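Local structure of mandelate racemase/muconate lactonizing protein (Paenibacillus sp., 3V5C) at residues L229-A234 with N256-D261; T217-A222 with D245-L250; A309-Y313 with F332-D338. The protein probably catalyses the dehydration of galacturonate, as a magnesium-binding lyase with the enolase-superfamily fold. The protein carries 1 engineered substitution. All blocks are in the same frame, centred on the assembly; numbering follows the deposited sequence. Where two conformers were deposited one is given.

Interaction 1: L229-A234 with N256-D261. Engineered in segment 229-234: A234 (natural residue Glu). With MG (magnesium ion), chain E.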
loop_
_atom_site.group_PDB
_atom_site.type_symbol
_atom_site.label_atom_id
_atom_site.label_comp_id
_atom_site.label_asym_id
_atom_site.label_seq_id
_atom_site.Cartn_x
_atom_site.Cartn_y
_atom_site.Cartn_z
ATOM N N LEU A 229 -3.557 20.747 -3.710
ATOM C CA LEU A 229 -3.877 19.424 -3.191
ATOM C C LEU A 229 -3.803 18.462 -4.358
ATOM O O LEU A 229 -4.429 18.689 -5.397
ATOM C CB LEU A 229 -5.299 19.399 -2.634
ATOM C CG LEU A 229 -5.583 20.213 -1.375
ATOM C CD1 LEU A 229 -7.059 20.125 -1.072
ATOM C CD2 LEU A 229 -4.760 19.662 -0.218
ATOM N N TYR A 230 -3.058 17.380 -4.181
ATOM C CA TYR A 230 -2.872 16.412 -5.247
ATOM C C TYR A 230 -4.076 15.488 -5.389
ATOM O O TYR A 230 -4.584 15.300 -6.489
ATOM C CB TYR A 230 -1.589 15.612 -5.023
ATOM C CG TYR A 230 -1.236 14.724 -6.192
ATOM C CD1 TYR A 230 -0.802 15.272 -7.388
ATOM C CD2 TYR A 230 -1.349 13.352 -6.105
ATOM C CE1 TYR A 230 -0.497 14.471 -8.465
ATOM C CE2 TYR A 230 -1.042 12.542 -7.177
ATOM C CZ TYR A 230 -0.617 13.112 -8.352
ATOM O OH TYR A 230 -0.289 12.318 -9.423
ATOM N N TRP A 231 -4.497 14.864 -4.288
ATOM C CA TRP A 231 -5.758 14.130 -4.318
ATOM C C TRP A 231 -6.537 14.150 -3.015
ATOM O O TRP A 231 -5.992 14.455 -1.935
ATOM C CB TRP A 231 -5.555 12.696 -4.816
ATOM C CG TRP A 231 -5.035 11.632 -3.861
ATOM C CD1 TRP A 231 -5.459 11.350 -2.585
ATOM C CD2 TRP A 231 -4.069 10.625 -4.187
ATOM N NE1 TRP A 231 -4.780 10.256 -2.092
ATOM C CE2 TRP A 231 -3.929 9.792 -3.057
ATOM C CE3 TRP A 231 -3.286 10.369 -5.319
ATOM C CZ2 TRP A 231 -3.014 8.717 -3.018
ATOM C CZ3 TRP A 231 -2.387 9.288 -5.286
ATOM C CH2 TRP A 231 -2.272 8.481 -4.148
ATOM N N LEU A 232 -7.824 13.863 -3.169
ATOM C CA LEU A 232 -8.771 13.694 -2.085
ATOM C C LEU A 232 -9.209 12.244 -2.035
ATOM O O LEU A 232 -9.833 11.743 -2.978
ATOM C CB LEU A 232 -9.995 14.569 -2.354
ATOM C CG LEU A 232 -11.242 14.302 -1.510
ATOM C CD1 LEU A 232 -11.005 14.718 -0.082
ATOM C CD2 LEU A 232 -12.445 15.043 -2.080
ATOM N N GLU A 233 -8.904 11.587 -0.927
ATOM C CA GLU A 233 -9.156 10.163 -0.751
ATOM C C GLU A 233 -10.275 9.927 0.256
ATOM O O GLU A 233 -10.313 10.537 1.341
ATOM C CB GLU A 233 -7.843 9.499 -0.302
ATOM C CG GLU A 233 -7.922 8.161 0.383
ATOM C CD GLU A 233 -6.537 7.525 0.497
ATOM O OE1 GLU A 233 -5.591 8.113 -0.039
ATOM O OE2 GLU A 233 -6.425 6.447 1.104
ATOM N N ALA A 234 -11.202 9.042 -0.113
ATOM C CA ALA A 234 -12.221 8.593 0.825
ATOM C C ALA A 234 -12.964 9.740 1.504
ATOM O O ALA A 234 -13.121 9.742 2.715
ATOM C CB ALA A 234 -11.613 7.653 1.858
ATOM N N ASN A 256 -7.834 21.706 -9.554
ATOM C CA ASN A 256 -7.292 20.420 -9.969
ATOM C C ASN A 256 -6.940 19.544 -8.781
ATOM O O ASN A 256 -5.838 19.634 -8.234
ATOM C CB ASN A 256 -6.042 20.632 -10.823
ATOM C CG ASN A 256 -6.304 21.547 -11.998
ATOM O OD1 ASN A 256 -7.344 21.445 -12.651
ATOM N ND2 ASN A 256 -5.381 22.466 -12.258
ATOM N N VAL A 257 -7.887 18.709 -8.380
ATOM C CA VAL A 257 -7.675 17.741 -7.313
ATOM C C VAL A 257 -8.181 16.386 -7.808
ATOM O O VAL A 257 -9.327 16.267 -8.250
ATOM C CB VAL A 257 -8.462 18.160 -6.069
ATOM C CG1 VAL A 257 -8.314 17.131 -4.949
ATOM C CG2 VAL A 257 -8.005 19.545 -5.596
ATOM N N LEU A 258 -7.329 15.365 -7.785
ATOM C CA LEU A 258 -7.783 14.038 -8.204
ATOM C C LEU A 258 -8.655 13.415 -7.125
ATOM O O LEU A 258 -8.480 13.710 -5.937
ATOM C CB LEU A 258 -6.588 13.115 -8.466
ATOM C CG LEU A 258 -5.639 13.609 -9.556
ATOM C CD1 LEU A 258 -4.295 12.916 -9.421
ATOM C CD2 LEU A 258 -6.244 13.383 -10.938
ATOM N N ILE A 259 -9.593 12.568 -7.540
ATOM C CA ILE A 259 -10.419 11.801 -6.606
ATOM C C ILE A 259 -9.866 10.369 -6.494
ATOM O O ILE A 259 -9.707 9.671 -7.514
ATOM C CB ILE A 259 -11.887 11.766 -7.074
ATOM C CG1 ILE A 259 -12.478 13.192 -7.104
ATOM C CG2 ILE A 259 -12.721 10.826 -6.179
ATOM C CD1 ILE A 259 -12.503 13.890 -5.769
ATOM N N ALA A 260 -9.588 9.929 -5.265
ATOM C CA ALA A 260 -8.988 8.619 -5.017
ATOM C C ALA A 260 -9.906 7.791 -4.119
ATOM O O ALA A 260 -10.461 8.305 -3.140
ATOM C CB ALA A 260 -7.597 8.785 -4.373
ATOM N N ASP A 261 -10.097 6.513 -4.454
ATOM C CA ASP A 261 -10.950 5.679 -3.627
ATOM C C ASP A 261 -10.659 4.217 -3.943
ATOM O O ASP A 261 -9.897 3.935 -4.861
ATOM C CB ASP A 261 -12.427 6.042 -3.907
ATOM C CG ASP A 261 -13.318 5.895 -2.689
ATOM O OD1 ASP A 261 -13.086 4.960 -1.911
ATOM O OD2 ASP A 261 -14.273 6.697 -2.534
HETATM MG MG MG E . -14.134 4.111 -0.402
HETATM O O HOH W 1 -5.104 21.585 -6.084
HETATM O O HOH W 2 -3.936 16.785 -8.841
HETATM O O HOH W 3 -14.803 6.034 0.197
HETATM O O HOH W 4 -15.166 3.237 1.288
HETATM O O HOH W 5 -12.304 4.159 0.669
HETATM O O HOH W 6 -13.590 2.161 -1.171
#
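A260, L258 and L232 lose the most surface where two neighbouring parallel barrel strands pair. The hydrogen bonding is regular: L258 N donates to Y230 O (3.0 Å), L232 N to L258 O (2.8 Å), A260 N to L232 O (2.9 Å) and A234 N to A260 O (3.2 Å). A260 sets its CB 3.7 Å from the centroid of the five-membered ring of W231, a CH-pi contact over the ring face. L258 does likewise with Y230, its CD1 lying 4.1 Å from the ring centroid. On the other side of the sheet, L232 packs CB on V257 CG1 (4.0 Å) and CD2 on I259 CD1 (3.9 Å). At the C-terminal end D261 OD1 binds magnesium at 2.0 Å, and E238 is a further ligand, while D261 OD2 is hydrogen-bonded to Y243; nearby A234 is engineered, replacing glutamate. L232 and I259 thus face the outer layer, meeting helix 240-253, while L232 also touches helix 214-223; strand 204-207 flanks 231-233 on its other edge.

Interaction 2: T217-A222 with D245-L250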
loop_
_atom_site.group_PDB
_atom_site.type_symbol
_atom_site.label_atom_id
_atom_site.label_comp_id
_atom_site.label_asym_id
_atom_site.label_seq_id
_atom_site.Cartn_x
_atom_site.Cartn_y
_atom_site.Cartn_z
ATOM N N THR A 217 -17.121 18.287 2.217
ATOM C CA THR A 217 -16.008 18.139 1.295
ATOM C C THR A 217 -15.789 19.413 0.514
ATOM O O THR A 217 -14.660 19.883 0.404
ATOM C CB THR A 217 -16.251 16.960 0.345
ATOM O OG1 THR A 217 -16.355 15.767 1.136
ATOM C CG2 THR A 217 -15.090 16.831 -0.638
ATOM N N LYS A 218 -16.871 19.986 -0.007
ATOM C CA LYS A 218 -16.761 21.223 -0.762
ATOM C C LYS A 218 -16.285 22.372 0.125
ATOM O O LYS A 218 -15.545 23.247 -0.341
ATOM C CB LYS A 218 -18.110 21.571 -1.401
ATOM C CG LYS A 218 -18.479 20.618 -2.534
ATOM C CD LYS A 218 -19.871 20.970 -3.063
ATOM C CE LYS A 218 -20.192 20.129 -4.287
ATOM N NZ LYS A 218 -21.577 20.419 -4.779
ATOM N N GLU A 219 -16.705 22.372 1.388
ATOM C CA GLU A 219 -16.285 23.440 2.295
ATOM C C GLU A 219 -14.784 23.374 2.515
ATOM O O GLU A 219 -14.095 24.401 2.485
ATOM C CB GLU A 219 -17.002 23.361 3.630
ATOM C CG GLU A 219 -16.461 24.306 4.667
ATOM C CD GLU A 219 -17.438 24.547 5.798
ATOM O OE1 GLU A 219 -18.664 24.363 5.591
ATOM O OE2 GLU A 219 -16.973 24.923 6.897
ATOM N N VAL A 220 -14.275 22.165 2.730
ATOM C CA VAL A 220 -12.849 21.984 2.947
ATOM C C VAL A 220 -12.024 22.297 1.691
ATOM O O VAL A 220 -11.004 22.999 1.760
ATOM C CB VAL A 220 -12.584 20.570 3.415
ATOM C CG1 VAL A 220 -11.100 20.272 3.392
ATOM C CG2 VAL A 220 -13.183 20.364 4.806
ATOM N N LEU A 221 -12.464 21.793 0.542
ATOM C CA LEU A 221 -11.762 22.038 -0.713
ATOM C C LEU A 221 -11.736 23.525 -1.061
ATOM O O LEU A 221 -10.711 24.027 -1.531
ATOM C CB LEU A 221 -12.385 21.242 -1.859
ATOM C CG LEU A 221 -12.203 19.730 -1.758
ATOM C CD1 LEU A 221 -12.946 19.020 -2.868
ATOM C CD2 LEU A 221 -10.725 19.402 -1.822
ATOM N N ALA A 222 -12.848 24.220 -0.829
ATOM C CA ALA A 222 -12.893 25.650 -1.112
ATOM C C ALA A 222 -11.928 26.383 -0.188
ATOM O O ALA A 222 -11.148 27.219 -0.645
ATOM C CB ALA A 222 -14.315 26.193 -0.979
ATOM N N ASP A 245 -21.092 15.001 -9.149
ATOM C CA ASP A 245 -21.336 16.362 -8.664
ATOM C C ASP A 245 -20.018 17.037 -8.273
ATOM O O ASP A 245 -19.706 18.118 -8.767
ATOM C CB ASP A 245 -22.356 16.328 -7.505
ATOM C CG ASP A 245 -22.637 17.707 -6.896
ATOM O OD1 ASP A 245 -21.696 18.505 -6.753
ATOM O OD2 ASP A 245 -23.806 17.984 -6.516
ATOM N N LEU A 246 -19.229 16.378 -7.427
ATOM C CA LEU A 246 -17.956 16.934 -6.976
ATOM C C LEU A 246 -17.034 17.260 -8.150
ATOM O O LEU A 246 -16.422 18.323 -8.193
ATOM C CB LEU A 246 -17.259 15.957 -6.032
ATOM C CG LEU A 246 -15.980 16.476 -5.368
ATOM C CD1 LEU A 246 -16.283 17.777 -4.660
ATOM C CD2 LEU A 246 -15.480 15.455 -4.376
ATOM N N LYS A 247 -16.934 16.339 -9.099
ATOM C CA LYS A 247 -16.093 16.563 -10.267
ATOM C C LYS A 247 -16.511 17.790 -11.067
ATOM O O LYS A 247 -15.667 18.567 -11.510
ATOM C CB LYS A 247 -16.104 15.324 -11.154
ATOM C CG LYS A 247 -15.249 14.210 -10.620
ATOM C CD LYS A 247 -13.804 14.586 -10.727
ATOM C CE LYS A 247 -12.940 13.356 -10.906
ATOM N NZ LYS A 247 -11.926 13.594 -11.971
ATOM N N GLU A 248 -17.815 17.956 -11.254
ATOM C CA GLU A 248 -18.333 19.106 -11.995
ATOM C C GLU A 248 -18.034 20.392 -11.237
ATOM O O GLU A 248 -17.645 21.397 -11.824
ATOM C CB GLU A 248 -19.831 18.936 -12.235
ATOM C CG GLU A 248 -20.548 20.151 -12.778
ATOM C CD GLU A 248 -21.972 19.817 -13.189
ATOM O OE1 GLU A 248 -22.222 18.649 -13.562
ATOM O OE2 GLU A 248 -22.842 20.712 -13.130
ATOM N N TRP A 249 -18.210 20.346 -9.920
ATOM C CA TRP A 249 -17.935 21.473 -9.046
ATOM C C TRP A 249 -16.447 21.855 -9.114
ATOM O O TRP A 249 -16.112 23.023 -9.264
ATOM C CB TRP A 249 -18.339 21.088 -7.621
ATOM C CG TRP A 249 -18.193 22.159 -6.571
ATOM C CD1 TRP A 249 -19.123 23.089 -6.205
ATOM C CD2 TRP A 249 -17.075 22.348 -5.703
ATOM N NE1 TRP A 249 -18.634 23.875 -5.182
ATOM C CE2 TRP A 249 -17.378 23.436 -4.855
ATOM C CE3 TRP A 249 -15.838 21.705 -5.563
ATOM C CZ2 TRP A 249 -16.496 23.888 -3.881
ATOM C CZ3 TRP A 249 -14.954 22.169 -4.599
ATOM C CH2 TRP A 249 -15.290 23.249 -3.772
ATOM N N LEU A 250 -15.561 20.870 -9.004
ATOM C CA LEU A 250 -14.132 21.121 -9.122
ATOM C C LEU A 250 -13.796 21.729 -10.485
ATOM O O LEU A 250 -12.931 22.597 -10.588
ATOM C CB LEU A 250 -13.346 19.823 -8.941
ATOM C CG LEU A 250 -13.253 19.290 -7.508
ATOM C CD1 LEU A 250 -12.655 17.895 -7.532
ATOM C CD2 LEU A 250 -12.412 20.220 -6.655
#
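Helices 214-223 and 240-253 run side by side in the outer layer of the barrel, 26° apart in direction, and their axes come no closer than 11.7 Å over these segments, so long side chains have to span the gap. The polar part is a salt bridge, K218 NZ to D245 OD1 at 2.8 Å. To reach it, K218 extends with all four chi angles near m or t and lays its aliphatic chain across W249: CD stands 3.8 Å from the centroid of the five-membered ring, almost on the ring normal, in a CH-pi contact. The far edge of the indole pushes against the opposite helix, with W249 CH2 3.4 Å from K218 O and W249 CZ3 3.9 Å from L221 CB. Apolar contacts make up the rest. L221 CD1 meets L246 CD1 and L250 CD2, both at 4.0 Å, and T217 CG2 lies 4.0 Å from L246 CD2. T217, L221 and L246 also touch L232 of strand 231-233, which puts this leucine cluster on the barrel side. The chemistry is therefore graded: buried aliphatic packing lies next to the strands, and a partly exposed lysine joins its methylenes to the tryptophan and its charge to D245.

Interaction 3: A309-Y313 with F332-D338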
loop_
_atom_site.group_PDB
_atom_site.type_symbol
_atom_site.label_atom_id
_atom_site.label_comp_id
_atom_site.label_asym_id
_atom_site.label_seq_id
_atom_site.Cartn_x
_atom_site.Cartn_y
_atom_site.Cartn_z
ATOM N N ALA A 309 -2.915 3.393 -7.168
ATOM C CA ALA A 309 -2.213 3.724 -5.935
ATOM C C ALA A 309 -2.619 2.733 -4.869
ATOM O O ALA A 309 -3.504 3.003 -4.069
ATOM C CB ALA A 309 -2.539 5.157 -5.486
ATOM N N PRO A 310 -1.996 1.554 -4.880
ATOM C CA PRO A 310 -2.386 0.474 -3.975
ATOM C C PRO A 310 -2.335 0.898 -2.527
ATOM O O PRO A 310 -1.341 1.478 -2.067
ATOM C CB PRO A 310 -1.328 -0.599 -4.233
ATOM C CG PRO A 310 -0.897 -0.343 -5.641
ATOM C CD PRO A 310 -0.903 1.158 -5.781
ATOM N N HIS A 311 -3.411 0.629 -1.802
ATOM C CA HIS A 311 -3.422 0.929 -0.383
ATOM C C HIS A 311 -2.462 0.020 0.366
ATOM O O HIS A 311 -2.324 -1.178 0.078
ATOM C CB HIS A 311 -4.846 0.780 0.172
ATOM C CG HIS A 311 -4.924 0.855 1.663
ATOM N ND1 HIS A 311 -4.734 -0.239 2.477
ATOM C CD2 HIS A 311 -5.170 1.902 2.490
ATOM C CE1 HIS A 311 -4.866 0.125 3.740
ATOM N NE2 HIS A 311 -5.128 1.417 3.775
ATOM N N CYS A 312 -1.778 0.588 1.340
ATOM C CA CYS A 312 -0.993 -0.223 2.239
ATOM C C CYS A 312 -0.961 0.478 3.573
ATOM O O CYS A 312 -0.424 1.573 3.695
ATOM C CB CYS A 312 0.430 -0.422 1.721
ATOM S SG CYS A 312 1.358 -1.512 2.805
ATOM N N TYR A 313 -1.554 -0.164 4.562
ATOM C CA TYR A 313 -1.470 0.288 5.936
ATOM C C TYR A 313 -1.819 -0.889 6.805
ATOM O O TYR A 313 -2.757 -1.633 6.504
ATOM C CB TYR A 313 -2.383 1.472 6.242
ATOM C CG TYR A 313 -1.954 2.166 7.522
ATOM C CD1 TYR A 313 -0.927 3.094 7.518
ATOM C CD2 TYR A 313 -2.535 1.832 8.742
ATOM C CE1 TYR A 313 -0.526 3.726 8.694
ATOM C CE2 TYR A 313 -2.128 2.444 9.937
ATOM C CZ TYR A 313 -1.125 3.385 9.900
ATOM O OH TYR A 313 -0.704 4.006 11.064
ATOM N N PHE A 332 1.290 4.087 -12.294
ATOM C CA PHE A 332 1.488 3.826 -10.873
ATOM C C PHE A 332 1.836 5.154 -10.215
ATOM O O PHE A 332 2.769 5.847 -10.645
ATOM C CB PHE A 332 2.649 2.835 -10.664
ATOM C CG PHE A 332 2.826 2.429 -9.240
ATOM C CD1 PHE A 332 3.623 3.181 -8.389
ATOM C CD2 PHE A 332 2.189 1.308 -8.746
ATOM C CE1 PHE A 332 3.771 2.818 -7.066
ATOM C CE2 PHE A 332 2.345 0.935 -7.425
ATOM C CZ PHE A 332 3.151 1.694 -6.593
ATOM N N GLU A 333 1.089 5.507 -9.169
ATOM C CA GLU A 333 1.240 6.807 -8.524
ATOM C C GLU A 333 2.327 6.842 -7.439
ATOM O O GLU A 333 3.316 7.567 -7.572
ATOM C CB GLU A 333 -0.119 7.239 -7.935
ATOM C CG GLU A 333 -1.133 7.597 -8.993
ATOM C CD GLU A 333 -0.859 8.938 -9.621
ATOM O OE1 GLU A 333 -0.620 9.919 -8.880
ATOM O OE2 GLU A 333 -0.878 9.011 -10.858
ATOM N N PHE A 334 2.124 6.093 -6.360
ATOM C CA PHE A 334 2.997 6.172 -5.190
ATOM C C PHE A 334 2.983 4.874 -4.408
ATOM O O PHE A 334 1.963 4.188 -4.358
ATOM C CB PHE A 334 2.476 7.200 -4.181
ATOM C CG PHE A 334 2.593 8.627 -4.601
ATOM C CD1 PHE A 334 3.782 9.312 -4.428
ATOM C CD2 PHE A 334 1.479 9.314 -5.051
ATOM C CE1 PHE A 334 3.888 10.635 -4.780
ATOM C CE2 PHE A 334 1.582 10.646 -5.408
ATOM C CZ PHE A 334 2.786 11.307 -5.262
ATOM N N VAL A 335 4.097 4.580 -3.751
ATOM C CA VAL A 335 4.127 3.626 -2.654
ATOM C C VAL A 335 3.641 4.347 -1.375
ATOM O O VAL A 335 4.162 5.399 -1.012
ATOM C CB VAL A 335 5.562 3.097 -2.465
ATOM C CG1 VAL A 335 5.674 2.270 -1.186
ATOM C CG2 VAL A 335 5.966 2.263 -3.670
ATOM N N GLU A 336 2.641 3.782 -0.698
ATOM C CA GLU A 336 2.158 4.333 0.574
ATOM C C GLU A 336 3.101 3.881 1.694
ATOM O O GLU A 336 3.134 2.699 2.046
ATOM C CB GLU A 336 0.714 3.864 0.836
ATOM C CG GLU A 336 0.142 4.398 2.124
ATOM C CD GLU A 336 -1.360 4.251 2.254
ATOM O OE1 GLU A 336 -1.982 3.510 1.458
ATOM O OE2 GLU A 336 -1.926 4.878 3.186
ATOM N N TYR A 337 3.873 4.824 2.251
ATOM C CA TYR A 337 4.989 4.488 3.150
ATOM C C TYR A 337 4.730 4.801 4.627
ATOM O O TYR A 337 4.382 5.939 4.974
ATOM C CB TYR A 337 6.276 5.194 2.706
ATOM C CG TYR A 337 7.487 4.694 3.437
ATOM C CD1 TYR A 337 7.929 5.319 4.601
ATOM C CD2 TYR A 337 8.180 3.574 2.993
ATOM C CE1 TYR A 337 9.034 4.856 5.283
ATOM C CE2 TYR A 337 9.293 3.104 3.668
ATOM C CZ TYR A 337 9.711 3.751 4.818
ATOM O OH TYR A 337 10.821 3.295 5.508
ATOM N N ASP A 338 4.902 3.775 5.461
ATOM C CA ASP A 338 4.881 3.868 6.920
ATOM C C ASP A 338 6.248 3.353 7.386
ATOM O O ASP A 338 6.696 2.295 6.945
ATOM C CB ASP A 338 3.754 2.968 7.455
ATOM C CG ASP A 338 3.278 3.346 8.851
ATOM O OD1 ASP A 338 3.611 4.451 9.353
ATOM O OD2 ASP A 338 2.531 2.519 9.435
HETATM O O HOH W 7 1.546 1.409 -1.790
HETATM O O HOH W 8 -0.500 3.966 -2.990
HETATM O O HOH W 9 2.118 1.838 4.546
HETATM O O HOH W 10 1.470 5.648 10.774
#
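This is a largely water-mediated contact between two extended segments at the seventh and eighth strands of the barrel, buried close to the centre of the chain; 309-313 leaves strand 307-308, and 332-338 carries strand 335-337. Their end-to-end directions differ by only 18°, yet the backbones are held apart by solvent instead of pairing directly. Water 7 donates to P310 O (2.9 Å) and accepts from E336 N (2.8 Å). Water 8 donates to P310 O and to F334 O, both at 2.8 Å, and water 9 joins C312 O (2.7 Å) to E336 O (2.8 Å). E336, the most covered residue here, spans the gap itself: its OE1 accepts a nearly straight hydrogen bond from C312 N at 2.9 Å, while its OE2 is held by T133 and by a salt bridge to K168. Further along, water 10 lies 2.7 Å from Y313 OH and donates to D338 OD1 (2.8 Å); D338 is also salt-bridged to R26. Apolar packing is confined to the start, where P310 CD rests 3.6 Å from F332 CE2 and A309 CB lies 4.0 Å from E333 CB. H311 brings CD2 to 3.7 Å from E336 OE1 and hydrogen-bonds D285 through ND1, an arrangement consistent with the His-Asp dyad of mandelate racemase-like enzymes. The chemistry implies a barrel seam bound by ordered water and by a direct hydrogen bond from C312 N to the buried carboxylate of E336, which fixes the backbone just beyond H311.

How the interactions relate
From the N terminus, helix 214-223 comes first, then strand 231-233, helix 240-253 and strand 258-261. Interaction 2 opens at 217-222 and closes at 245-250; interaction 1 opens between these, at 229-234, and closes at 256-261, so the two cross. Together they lock consecutive beta-alpha units, helix to helix and strand to strand, and they touch through L232 CD2 and T217 CG2 (3.5 Å). Interaction 3 follows in series, closing the loop round helix 317-325 near the end of the barrel. It meets interaction 1 across the interior, with W231 CH2 3.6 Å from A309 CB and a probable hydrogen bond between Y230 OH and E333 OE1 (2.5 Å), whereas interaction 2 stays about 12 Å away at the nearest atoms.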